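Long-range contacts in arylamine n-acetyltransferase (Mycobacterium smegmatis, PDB 1W5R), which catalyses the transfer of an acetyl group, taken in this enzyme family from acetyl-coenzyme A, to the amino group of arylamines: residues I39-D45 / R69-Q73; L224-N228 / E274-T278. The protein carries 1 engineered substitution. All coordinates share one frame; numbering follows the deposited sequence.

Contact 1 of 2, residues I39-D45 / R69-Q73; sequences IPFENLD and RGGYQ. Engineered in segment 69-73: Q73 (natural residue Cys).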
ATOM      1  N   ILE A  39     -10.709   4.829 -18.517  1.00 11.25           N
ATOM      2  CA  ILE A  39     -10.934   6.274 -18.392  1.00 10.94           C
ATOM      3  C   ILE A  39     -11.094   6.568 -16.896  1.00 10.31           C
ATOM      4  O   ILE A  39     -12.064   6.131 -16.279  1.00 10.11           O
ATOM      5  CB  ILE A  39     -12.175   6.768 -19.201  1.00 10.99           C
ATOM      6  CG1 ILE A  39     -12.115   6.289 -20.664  1.00 10.70           C
ATOM      7  CG2 ILE A  39     -12.282   8.296 -19.147  1.00 11.35           C
ATOM      8  CD1 ILE A  39     -13.337   6.722 -21.510  1.00 12.52           C
ATOM      9  N   PRO A  40     -10.125   7.280 -16.312  1.00  9.65           N
ATOM     10  CA  PRO A  40     -10.210   7.508 -14.879  1.00  9.19           C
ATOM     11  C   PRO A  40     -11.229   8.578 -14.485  1.00  8.47           C
ATOM     12  O   PRO A  40     -11.573   9.455 -15.286  1.00  8.82           O
ATOM     13  CB  PRO A  40      -8.791   7.960 -14.530  1.00  9.25           C
ATOM     14  CG  PRO A  40      -8.344   8.715 -15.762  1.00 11.37           C
ATOM     15  CD  PRO A  40      -8.923   7.904 -16.902  1.00 10.05           C
ATOM     16  N   PHE A  41     -11.714   8.484 -13.252  1.00  8.04           N
ATOM     17  CA  PHE A  41     -12.402   9.602 -12.619  1.00  8.08           C
ATOM     18  C   PHE A  41     -11.325  10.642 -12.282  1.00  8.41           C
ATOM     19  O   PHE A  41     -10.265  10.314 -11.743  1.00  8.74           O
ATOM     20  CB  PHE A  41     -13.100   9.133 -11.339  1.00  8.44           C
ATOM     21  CG  PHE A  41     -13.941  10.179 -10.687  1.00  7.39           C
ATOM     22  CD1 PHE A  41     -15.331  10.146 -10.822  1.00  6.83           C
ATOM     23  CD2 PHE A  41     -13.355  11.195  -9.920  1.00  7.98           C
ATOM     24  CE1 PHE A  41     -16.135  11.116 -10.204  1.00  7.06           C
ATOM     25  CE2 PHE A  41     -14.146  12.179  -9.302  1.00  7.92           C
ATOM     26  CZ  PHE A  41     -15.545  12.138  -9.454  1.00  7.80           C
ATOM     27  N   GLU A  42     -11.579  11.899 -12.626  1.00  8.17           N
ATOM     28  CA  GLU A  42     -10.720  12.993 -12.143  1.00  8.28           C
ATOM     29  C   GLU A  42     -11.494  14.294 -12.155  1.00  8.14           C
ATOM     30  O   GLU A  42     -12.429  14.478 -12.947  1.00  8.58           O
ATOM     31  CB  GLU A  42      -9.447  13.161 -12.974  1.00  9.32           C
ATOM     32  CG  GLU A  42      -9.735  13.268 -14.472  1.00  9.78           C
ATOM     33  CD  GLU A  42      -9.169  14.507 -15.117  1.00  9.72           C
ATOM     34  OE1 GLU A  42      -9.400  15.614 -14.582  1.00  9.44           O
ATOM     35  OE2 GLU A  42      -8.547  14.374 -16.186  1.00 11.60           O
ATOM     36  N   ASN A  43     -11.085  15.201 -11.277  1.00  8.21           N
ATOM     37  CA  ASN A  43     -11.687  16.534 -11.222  1.00  8.01           C
ATOM     38  C   ASN A  43     -10.633  17.632 -11.368  1.00  8.07           C
ATOM     39  O   ASN A  43     -10.740  18.663 -10.727  1.00  7.86           O
ATOM     40  CB  ASN A  43     -12.435  16.734  -9.899  1.00  8.81           C
ATOM     41  CG  ASN A  43     -11.480  16.851  -8.730  1.00  7.87           C
ATOM     42  OD1 ASN A  43     -10.465  16.155  -8.698  1.00  9.80           O
ATOM     43  ND2 ASN A  43     -11.784  17.739  -7.778  1.00  7.65           N
ATOM     44  N   LEU A  44      -9.615  17.409 -12.189  1.00  8.11           N
ATOM     45  CA  LEU A  44      -8.576  18.436 -12.333  1.00  8.64           C
ATOM     46  C   LEU A  44      -9.136  19.764 -12.860  1.00  8.47           C
ATOM     47  O   LEU A  44      -8.665  20.828 -12.453  1.00  9.15           O
ATOM     48  CB  LEU A  44      -7.442  17.955 -13.223  1.00  8.57           C
ATOM     49  CG  LEU A  44      -6.553  16.910 -12.542  1.00 10.68           C
ATOM     50  CD1 LEU A  44      -5.889  16.038 -13.602  1.00 11.71           C
ATOM     51  CD2 LEU A  44      -5.523  17.553 -11.604  1.00 11.67           C
ATOM     52  N   ASP A  45     -10.145  19.712 -13.736  1.00  9.22           N
ATOM     53  CA  ASP A  45     -10.708  20.968 -14.253  1.00  8.63           C
ATOM     54  C   ASP A  45     -11.311  21.815 -13.115  1.00  9.15           C
ATOM     55  O   ASP A  45     -10.849  22.928 -12.889  1.00  9.56           O
ATOM     56  CB  ASP A  45     -11.714  20.731 -15.388  1.00  9.89           C
ATOM     57  CG  ASP A  45     -11.039  20.503 -16.739  1.00 10.33           C
ATOM     58  OD1 ASP A  45      -9.782  20.466 -16.818  1.00 10.24           O
ATOM     59  OD2 ASP A  45     -11.782  20.355 -17.742  1.00 11.12           O
ATOM     60  N   ARG A  69      -7.952  12.740 -21.201  1.00 16.66           N
ATOM     61  CA  ARG A  69      -8.251  13.180 -19.852  1.00 14.34           C
ATOM     62  C   ARG A  69      -9.302  12.234 -19.303  1.00 13.16           C
ATOM     63  O   ARG A  69      -9.933  11.498 -20.061  1.00 12.54           O
ATOM     64  CB  ARG A  69      -8.835  14.592 -19.907  1.00 13.88           C
ATOM     65  CG  ARG A  69      -7.803  15.685 -20.285  1.00 13.99           C
ATOM     66  CD  ARG A  69      -6.873  16.037 -19.138  1.00 14.05           C
ATOM     67  NE  ARG A  69      -7.622  16.367 -17.933  1.00 12.62           N
ATOM     68  CZ  ARG A  69      -8.148  17.563 -17.659  1.00 12.62           C
ATOM     69  NH1 ARG A  69      -8.834  17.729 -16.534  1.00 11.57           N
ATOM     70  NH2 ARG A  69      -7.993  18.601 -18.498  1.00 12.55           N
ATOM     71  N   GLY A  70      -9.492  12.248 -17.985  1.00 11.45           N
ATOM     72  CA  GLY A  70     -10.678  11.628 -17.414  1.00 11.14           C
ATOM     73  C   GLY A  70     -11.734  12.693 -17.187  1.00 10.20           C
ATOM     74  O   GLY A  70     -11.695  13.787 -17.758  1.00  9.97           O
ATOM     75  N   GLY A  71     -12.686  12.384 -16.331  1.00  9.10           N
ATOM     76  CA  GLY A  71     -13.696  13.363 -15.953  1.00  8.80           C
ATOM     77  C   GLY A  71     -14.413  12.894 -14.719  1.00  8.38           C
ATOM     78  O   GLY A  71     -14.023  11.878 -14.115  1.00  8.05           O
ATOM     79  N   TYR A  72     -15.411  13.663 -14.299  1.00  8.89           N
ATOM     80  CA  TYR A  72     -16.198  13.279 -13.137  1.00  7.59           C
ATOM     81  C   TYR A  72     -17.581  12.743 -13.544  1.00  7.52           C
ATOM     82  O   TYR A  72     -17.768  12.405 -14.721  1.00  7.61           O
ATOM     83  CB  TYR A  72     -16.167  14.360 -12.032  1.00  7.78           C
ATOM     84  CG  TYR A  72     -16.967  15.641 -12.238  1.00  7.37           C
ATOM     85  CD1 TYR A  72     -16.975  16.601 -11.231  1.00  7.50           C
ATOM     86  CD2 TYR A  72     -17.748  15.864 -13.376  1.00  8.17           C
ATOM     87  CE1 TYR A  72     -17.706  17.778 -11.344  1.00  7.47           C
ATOM     88  CE2 TYR A  72     -18.513  17.042 -13.492  1.00  6.76           C
ATOM     89  CZ  TYR A  72     -18.481  17.990 -12.455  1.00  7.76           C
ATOM     90  OH  TYR A  72     -19.226  19.149 -12.500  1.00  8.49           O
ATOM     91  N   GLN A  73     -18.514  12.621 -12.610  1.00  7.31           N
ATOM     92  CA  GLN A  73     -19.726  11.837 -12.845  1.00  7.42           C
ATOM     93  C   GLN A  73     -20.497  12.233 -14.108  1.00  7.69           C
ATOM     94  O   GLN A  73     -20.928  11.366 -14.889  1.00  8.23           O
ATOM     95  CB  GLN A  73     -20.652  11.878 -11.614  1.00  7.58           C
ATOM     96  CG  GLN A  73     -20.991  13.236 -11.038  1.00  7.69           C
ATOM     97  CD  GLN A  73     -19.981  13.741  -9.996  1.00  9.28           C
ATOM     98  OE1 GLN A  73     -18.819  13.342  -9.996  1.00  9.48           O
ATOM     99  NE2 GLN A  73     -20.438  14.618  -9.107  1.00 10.26           N
TER
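E42 and R69 meet side-on, their carboxylate and guanidinium planes only 21° apart and each nitrogen serving its own oxygen. R69 NE gives to E42 OE2 at 2.8 Å and R69 NH1 to E42 OE1 at 2.9 Å, both on syn lone pairs, the second bond almost straight. Each oxygen has another donor: the backbone N of L44 comes to OE1 nearly along the C-O axis, and G70 N reaches E42 OE2 on the anti side, 2.9 Å away and out of the carboxylate plane. Four N-H groups thus fix the rotation of a buried carboxylate, which would probably stabilise its charged form.

R69 is long and flexible enough, bent at chi2 and chi3, to offer its other edge to D45. There NH1 and NH2 converge on OD1 from one face of a carboxylate turned 79° to the guanidinium, with R69 NH1 2.9 Å from D45 OD1. R69 NH2 also forms a salt bridge with D262, while K63 pairs with D45 OD2, so the buried charges are shared among several partners.

Glycines let the backbones close in. G70 has no side chain, and its CA makes a CA-H...O contact with P40 O. E42 N bonds to G71 O at 2.9 Å, beside the single F41-G71 bridge. With CG anti to the backbone N (chi1 -174°), the F41 ring lies against Y72, whose CA sits over its face in a CH-pi contact. The engineered Q73 brings OE1 to the ring edge; its NE2 bonds to T112 O. R69-Q73 is the RGGXC segment of arylamine N-acetyltransferases, leading into helix 73-87, with the natural cysteine of the Cys-His-Asp catalytic triad replaced by Q73.

Contact 2 of 2, residues L224-N228 / E274-T278; sequences LRGRN and EVLDT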
ATOM      1  N   LEU A 224      -7.669   8.122  -5.198  1.00  9.40           N
ATOM      2  CA  LEU A 224      -6.756   9.141  -4.683  1.00 10.26           C
ATOM      3  C   LEU A 224      -7.567  10.351  -4.239  1.00  9.65           C
ATOM      4  O   LEU A 224      -8.355  10.876  -5.020  1.00  9.68           O
ATOM      5  CB  LEU A 224      -5.801   9.563  -5.803  1.00 11.32           C
ATOM      6  CG  LEU A 224      -4.793  10.680  -5.494  1.00 11.85           C
ATOM      7  CD1 LEU A 224      -3.664  10.127  -4.608  1.00 13.62           C
ATOM      8  CD2 LEU A 224      -4.199  11.278  -6.766  1.00 12.32           C
ATOM      9  N   ARG A 225      -7.403  10.765  -2.984  1.00  9.30           N
ATOM     10  CA  ARG A 225      -7.898  12.055  -2.532  1.00  9.16           C
ATOM     11  C   ARG A 225      -6.688  12.811  -2.007  1.00 10.05           C
ATOM     12  O   ARG A 225      -6.042  12.365  -1.051  1.00  9.75           O
ATOM     13  CB  ARG A 225      -8.971  11.901  -1.443  1.00  9.31           C
ATOM     14  CG  ARG A 225      -9.551  13.213  -0.889  1.00  9.93           C
ATOM     15  CD  ARG A 225     -10.300  13.993  -1.972  1.00 10.62           C
ATOM     16  NE  ARG A 225     -10.761  15.285  -1.458  1.00 11.18           N
ATOM     17  CZ  ARG A 225     -11.567  16.117  -2.121  1.00 11.51           C
ATOM     18  NH1 ARG A 225     -12.016  15.798  -3.329  1.00 12.26           N
ATOM     19  NH2 ARG A 225     -11.923  17.271  -1.559  1.00 12.09           N
ATOM     20  N   GLY A 226      -6.354  13.928  -2.640  1.00 10.03           N
ATOM     21  CA  GLY A 226      -5.160  14.674  -2.213  1.00 10.52           C
ATOM     22  C   GLY A 226      -3.912  13.793  -2.302  1.00 10.79           C
ATOM     23  O   GLY A 226      -3.637  13.195  -3.345  1.00 10.67           O
ATOM     24  N   ARG A 227      -3.144  13.706  -1.205  1.00 10.85           N
ATOM     25  CA  ARG A 227      -1.925  12.880  -1.159  1.00 11.35           C
ATOM     26  C   ARG A 227      -2.165  11.392  -0.875  1.00 11.28           C
ATOM     27  O   ARG A 227      -1.221  10.585  -0.914  1.00 12.07           O
ATOM     28  CB  ARG A 227      -0.984  13.408  -0.070  1.00 11.63           C
ATOM     29  CG  ARG A 227      -1.505  13.142   1.326  1.00 12.78           C
ATOM     30  CD  ARG A 227      -0.443  13.428   2.384  1.00 13.52           C
ATOM     31  NE  ARG A 227      -0.307  14.845   2.706  1.00 14.44           N
ATOM     32  CZ  ARG A 227       0.823  15.551   2.610  1.00 15.14           C
ATOM     33  NH1 ARG A 227       1.944  15.002   2.149  1.00 15.09           N
ATOM     34  NH2 ARG A 227       0.809  16.830   2.974  1.00 16.23           N
ATOM     35  N   ASN A 228      -3.420  11.036  -0.598  1.00 11.28           N
ATOM     36  CA  ASN A 228      -3.771   9.715  -0.094  1.00 11.86           C
ATOM     37  C   ASN A 228      -4.411   8.830  -1.151  1.00 11.80           C
ATOM     38  O   ASN A 228      -5.532   9.098  -1.605  1.00 11.56           O
ATOM     39  CB  ASN A 228      -4.719   9.862   1.093  1.00 11.84           C
ATOM     40  CG  ASN A 228      -4.087  10.613   2.250  1.00 13.90           C
ATOM     41  OD1 ASN A 228      -3.050  10.206   2.778  1.00 16.33           O
ATOM     42  ND2 ASN A 228      -4.710  11.717   2.646  1.00 16.44           N
ATOM     43  N   GLU A 274      -1.796  22.682  -2.512  1.00 14.81           N
ATOM     44  CA  GLU A 274      -2.782  23.293  -1.609  1.00 15.08           C
ATOM     45  C   GLU A 274      -3.803  22.297  -1.056  1.00 14.22           C
ATOM     46  O   GLU A 274      -4.370  22.507   0.018  1.00 14.65           O
ATOM     47  CB  GLU A 274      -3.549  24.419  -2.314  1.00 15.35           C
ATOM     48  CG  GLU A 274      -2.695  25.645  -2.572  1.00 16.07           C
ATOM     49  CD  GLU A 274      -3.430  26.762  -3.304  1.00 16.79           C
ATOM     50  OE1 GLU A 274      -4.522  26.541  -3.856  1.00 18.14           O
ATOM     51  OE2 GLU A 274      -2.882  27.885  -3.314  1.00 19.65           O
ATOM     52  N   VAL A 275      -4.037  21.223  -1.812  1.00 13.55           N
ATOM     53  CA  VAL A 275      -5.114  20.290  -1.486  1.00 12.44           C
ATOM     54  C   VAL A 275      -4.626  18.878  -1.105  1.00 12.57           C
ATOM     55  O   VAL A 275      -5.391  17.919  -1.154  1.00 11.66           O
ATOM     56  CB  VAL A 275      -6.185  20.222  -2.621  1.00 11.64           C
ATOM     57  CG1 VAL A 275      -6.802  21.595  -2.835  1.00 12.48           C
ATOM     58  CG2 VAL A 275      -5.598  19.682  -3.906  1.00 12.13           C
ATOM     59  N   LEU A 276      -3.371  18.744  -0.686  1.00 12.30           N
ATOM     60  CA  LEU A 276      -2.865  17.430  -0.301  1.00 12.56           C
ATOM     61  C   LEU A 276      -3.726  16.822   0.798  1.00 13.00           C
ATOM     62  O   LEU A 276      -3.936  15.601   0.835  1.00 13.45           O
ATOM     63  CB  LEU A 276      -1.416  17.537   0.173  1.00 12.99           C
ATOM     64  CG  LEU A 276      -0.384  17.948  -0.879  1.00 13.94           C
ATOM     65  CD1 LEU A 276       0.999  17.992  -0.222  1.00 15.10           C
ATOM     66  CD2 LEU A 276      -0.344  17.011  -2.081  1.00 13.55           C
ATOM     67  N   ASP A 277      -4.227  17.666   1.695  1.00 13.63           N
ATOM     68  CA  ASP A 277      -4.932  17.180   2.877  1.00 14.92           C
ATOM     69  C   ASP A 277      -6.355  17.681   3.006  1.00 15.31           C
ATOM     70  O   ASP A 277      -6.926  17.720   4.099  1.00 16.07           O
ATOM     71  CB  ASP A 277      -4.095  17.469   4.143  1.00 15.32           C
ATOM     72  CG  ASP A 277      -2.736  16.795   4.084  1.00 17.45           C
ATOM     73  OD1 ASP A 277      -2.702  15.538   4.126  1.00 20.09           O
ATOM     74  OD2 ASP A 277      -1.712  17.497   3.920  1.00 17.57           O
ATOM     75  N   THR A 278      -6.952  18.019   1.859  1.00 15.26           N
ATOM     76  CA  THR A 278      -8.338  18.461   1.837  1.00 15.36           C
ATOM     77  C   THR A 278      -9.226  17.500   1.046  1.00 15.72           C
ATOM     78  O   THR A 278     -10.417  17.766   0.921  1.00 16.15           O
ATOM     79  CB  THR A 278      -8.479  19.855   1.210  1.00 15.52           C
ATOM     80  OG1 THR A 278      -7.968  19.825  -0.120  1.00 14.67           O
ATOM     81  CG2 THR A 278      -7.696  20.899   2.012  1.00 15.77           C
ATOM     82  OXT THR A 278      -8.794  16.469   0.529  1.00 15.16           O
TER
HETATM   83  O   HOH W   1      -4.176  13.487   4.707  1.00 31.17           O
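R227 reaches over L276 to grip D277 side-on, guanidinium and carboxylate 21° from coplanar. R227 NE gives to D277 OD1 at 2.9 Å and R227 NH2 to D277 OD2 at 2.8 Å, the latter on a syn lone pair. CG stands between the backbone N and carbonyl carbon (chi1 71°), and a bend at chi3 (80°) swings the guanidinium across L276, whose CD1 packs on one face, 3.4 Å from R227 NH2. The leucine thus supplies an apolar floor beneath a flat cation, whose NH1 is held by the carbonyls of F242 and D243. A water joins D277 OD1 to N228 ND2.

R225 bends earlier, at chi2, with CG anti to the backbone N. It clasps the C-terminal carboxylate of T278 through NE to OXT and R225 NH2 to T278 O, the latter at 2.9 Å; its NH1 turns to T212 and H206, and T278 OG1 hydrogen-bonds to T209 O. Between the arginines, R227 N bonds to L276 O at 2.9 Å, in the carbonyl plane. G226 suits this spot because its positive phi fits the turn and, lacking a side chain, its CA can lie against L276 O. This is a two-residue beta hairpin with a type II' turn, here clamping the chain's C-terminal tail.

Overall arrangement
From the N terminus, the chain leaves helix 25-38, passes through I39-D45 and runs along helices 44-47 and 57-66 before R69-Q73 returns to close contact 1, a loop about half helical. Helix 73-87 and the eight-stranded sheet follow, so contact 1 is complete well before contact 2 opens at the end of strand 220-225. The second loop takes in the last two strands of the five-stranded sheet and helices 245-255 and 268-274, ending at the C terminus. The two loops are in series, neither nested nor crossed. Their centres lie about 16 Å apart, yet both reach the five-stranded sheet: contact 1 joins its edge strand 41-42 to the start of helix 73-87, contact 2 its hairpin to the tail.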